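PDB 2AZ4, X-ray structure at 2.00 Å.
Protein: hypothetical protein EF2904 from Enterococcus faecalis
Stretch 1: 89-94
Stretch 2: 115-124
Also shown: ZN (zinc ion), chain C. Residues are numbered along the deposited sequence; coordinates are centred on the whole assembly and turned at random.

Stretch 1, residues 89-94: FLSHAH
Stretch 2 115-124: ETKMILNSLN

The segment 89-94 packs against one face of a helix that begins earlier in the chain and runs to 123, burying 286 Å² summed over both sides. No direct hydrogen bond joins the stretches; apolar contact and two bridging waters do. The helix is regular, with Leu120 N to Thr116 O at 2.9 Å and Leu123 N to Ile119 O at 2.7 Å, and Asn124 leaves helical torsions at -101/25. The CA atoms nearest each other are those of Ala93 and Thr116, 5.5 Å apart.

Ala93 (phi/psi -75/-21) is the most covered residue, at 87 Å². Ala93 CB points toward the helix and lies 3.6 Å from Ile119 CG2, 3.9 Å from Leu120 CD1 and 4.2 Å from Leu123 CD1, so a lone methyl fills the space between three branched side chains. Ile119 is m,m: CG2 faces Ala93 while the end of its side chain leads away. Leu123 is m,t. Leu120 sits between wells (chi1 -145°, chi2 27°), a conformation that places Leu120 CD1 3.4 Å from Ala93 O and Leu120 CD2 3.5 Å from Leu90 CD2. Leu90, t,p at phi/psi -127/114, points its CB toward the helix to make that contact.

Thr116 has chi1 -70° (m) and serves both chemistries. Thr116 CG2 packs 3.6 Å from Ala93 N, while Thr116 OG1 hydrogen-bonds water 1 (3.1 Å) and water 2 (2.7 Å). Water 1 donates to Ser91 O at 2.9 Å; water 2 accepts from Ala93 N at 2.9 Å. Water 2 thus gives the buried Ala93 N an acceptor, and water 1 lies in reach of both Ser91 O and Thr116 OG1.

Ser91 and His92 direct CB away from the helix. With His92 at chi1 65° (p) and chi2 -59°, His92 ND1 donates to Ser91 OG (2.6 Å, 154°) at the same time as His92 NE2 binds zinc at 2.3 Å. His94 (m, chi2 161°) adds His94 ND1, also 2.3 Å from zinc.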

# COMPACT_ATOMS: atom_id res chain seq x y z
N PHE A 89 14.81 0.15 -0.20
CA PHE A 89 13.84 0.90 0.58
C PHE A 89 12.45 0.55 0.13
O PHE A 89 12.21 0.27 -1.07
CB PHE A 89 14.10 2.41 0.45
CG PHE A 89 15.40 2.85 1.01
CD1 PHE A 89 15.47 3.40 2.28
CD2 PHE A 89 16.58 2.69 0.28
CE1 PHE A 89 16.70 3.80 2.83
CE2 PHE A 89 17.82 3.07 0.81
CZ PHE A 89 17.89 3.62 2.09
N LEU A 90 11.51 0.59 1.07
CA LEU A 90 10.14 0.23 0.80
C LEU A 90 9.21 1.37 1.24
O LEU A 90 9.12 1.67 2.43
CB LEU A 90 9.84 -1.08 1.54
CG LEU A 90 8.51 -1.79 1.55
CD1 LEU A 90 7.92 -1.99 0.14
CD2 LEU A 90 8.65 -3.12 2.33
N SER A 91 8.55 1.99 0.27
CA SER A 91 7.72 3.16 0.53
C SER A 91 6.58 2.82 1.49
O SER A 91 6.31 3.58 2.40
CB SER A 91 7.18 3.78 -0.78
OG SER A 91 6.10 3.06 -1.37
N HIS A 92 5.92 1.69 1.26
CA HIS A 92 4.81 1.23 2.09
C HIS A 92 4.49 -0.25 1.84
O HIS A 92 5.05 -0.89 0.94
CB HIS A 92 3.57 2.13 1.93
CG HIS A 92 2.96 2.11 0.55
ND1 HIS A 92 3.65 2.47 -0.58
CD2 HIS A 92 1.71 1.78 0.13
CE1 HIS A 92 2.86 2.40 -1.64
NE2 HIS A 92 1.68 1.96 -1.23
N ALA A 93 3.55 -0.79 2.63
CA ALA A 93 3.26 -2.22 2.67
C ALA A 93 2.48 -2.83 1.48
O ALA A 93 2.52 -4.06 1.26
CB ALA A 93 2.57 -2.57 3.98
N HIS A 94 1.76 -1.99 0.74
CA HIS A 94 0.90 -2.49 -0.33
C HIS A 94 1.61 -3.49 -1.23
O HIS A 94 2.80 -3.37 -1.50
CB HIS A 94 0.26 -1.33 -1.12
CG HIS A 94 -0.86 -0.66 -0.38
ND1 HIS A 94 -1.32 0.59 -0.69
CD2 HIS A 94 -1.63 -1.10 0.65
CE1 HIS A 94 -2.31 0.92 0.12
NE2 HIS A 94 -2.52 -0.09 0.95
N GLU A 115 6.30 1.33 11.13
CA GLU A 115 4.89 0.97 11.02
C GLU A 115 4.60 0.09 9.79
O GLU A 115 3.82 -0.85 9.86
CB GLU A 115 3.99 2.23 11.00
CG GLU A 115 4.12 3.07 12.29
CD GLU A 115 5.30 4.05 12.27
OE1 GLU A 115 6.06 4.08 11.26
OE2 GLU A 115 5.47 4.78 13.27
N THR A 116 5.24 0.40 8.66
CA THR A 116 5.15 -0.45 7.48
C THR A 116 5.59 -1.88 7.79
O THR A 116 4.97 -2.86 7.33
CB THR A 116 5.99 0.13 6.33
OG1 THR A 116 5.37 1.33 5.84
CG2 THR A 116 6.10 -0.91 5.18
N LYS A 117 6.69 -2.01 8.53
CA LYS A 117 7.17 -3.32 8.96
C LYS A 117 6.11 -4.11 9.79
O LYS A 117 5.88 -5.30 9.53
CB LYS A 117 8.50 -3.17 9.70
CG LYS A 117 9.10 -4.48 10.23
CD LYS A 117 10.30 -4.19 11.10
CE LYS A 117 10.73 -5.46 11.82
NZ LYS A 117 12.08 -5.36 12.45
N MET A 118 5.49 -3.43 10.77
CA MET A 118 4.38 -3.99 11.55
C MET A 118 3.23 -4.46 10.67
O MET A 118 2.76 -5.60 10.82
CB MET A 118 3.81 -2.97 12.54
CG MET A 118 4.73 -2.62 13.68
SD MET A 118 4.15 -1.31 14.81
CE MET A 118 5.26 -1.85 16.05
N ILE A 119 2.73 -3.55 9.81
CA ILE A 119 1.64 -3.85 8.86
C ILE A 119 1.92 -5.10 8.02
O ILE A 119 1.12 -6.03 7.96
CB ILE A 119 1.35 -2.59 7.94
CG1 ILE A 119 0.84 -1.40 8.76
CG2 ILE A 119 0.36 -2.90 6.81
CD1 ILE A 119 -0.27 -1.74 9.71
N LEU A 120 3.09 -5.12 7.40
CA LEU A 120 3.47 -6.15 6.46
C LEU A 120 3.51 -7.51 7.15
O LEU A 120 2.98 -8.50 6.62
CB LEU A 120 4.84 -5.81 5.90
CG LEU A 120 5.28 -6.10 4.47
CD1 LEU A 120 4.12 -6.15 3.44
CD2 LEU A 120 6.32 -5.06 4.08
N ASN A 121 4.12 -7.54 8.33
CA ASN A 121 4.24 -8.79 9.08
C ASN A 121 2.86 -9.36 9.45
O ASN A 121 2.69 -10.57 9.53
CB ASN A 121 5.14 -8.61 10.31
CG ASN A 121 6.59 -8.86 10.00
OD1 ASN A 121 7.36 -7.93 9.81
ND2 ASN A 121 6.97 -10.11 9.90
N SER A 122 1.89 -8.47 9.65
CA SER A 122 0.50 -8.85 9.89
C SER A 122 -0.21 -9.26 8.60
O SER A 122 -0.88 -10.30 8.56
CB SER A 122 -0.24 -7.70 10.57
OG SER A 122 -1.61 -7.98 10.70
N LEU A 123 -0.09 -8.45 7.55
CA LEU A 123 -0.63 -8.84 6.25
C LEU A 123 -0.18 -10.25 5.86
O LEU A 123 -0.97 -11.02 5.29
CB LEU A 123 -0.29 -7.83 5.14
CG LEU A 123 -0.98 -6.45 5.20
CD1 LEU A 123 -0.44 -5.48 4.15
CD2 LEU A 123 -2.49 -6.57 5.09
N ASN A 124 1.07 -10.59 6.20
CA ASN A 124 1.67 -11.87 5.79
C ASN A 124 1.69 -12.97 6.86
O ASN A 124 2.53 -13.89 6.81
CB ASN A 124 3.09 -11.66 5.24
CG ASN A 124 3.54 -12.82 4.36
OD1 ASN A 124 2.77 -13.31 3.53
ND2 ASN A 124 4.79 -13.25 4.53
ZN ZN C . -0.39 2.09 -2.20
O HOH W 1 7.68 3.22 4.88
O HOH W 2 2.92 0.91 4.88
O HOH W 3 -2.20 1.99 -3.45
O HOH W 4 -0.26 0.39 -3.77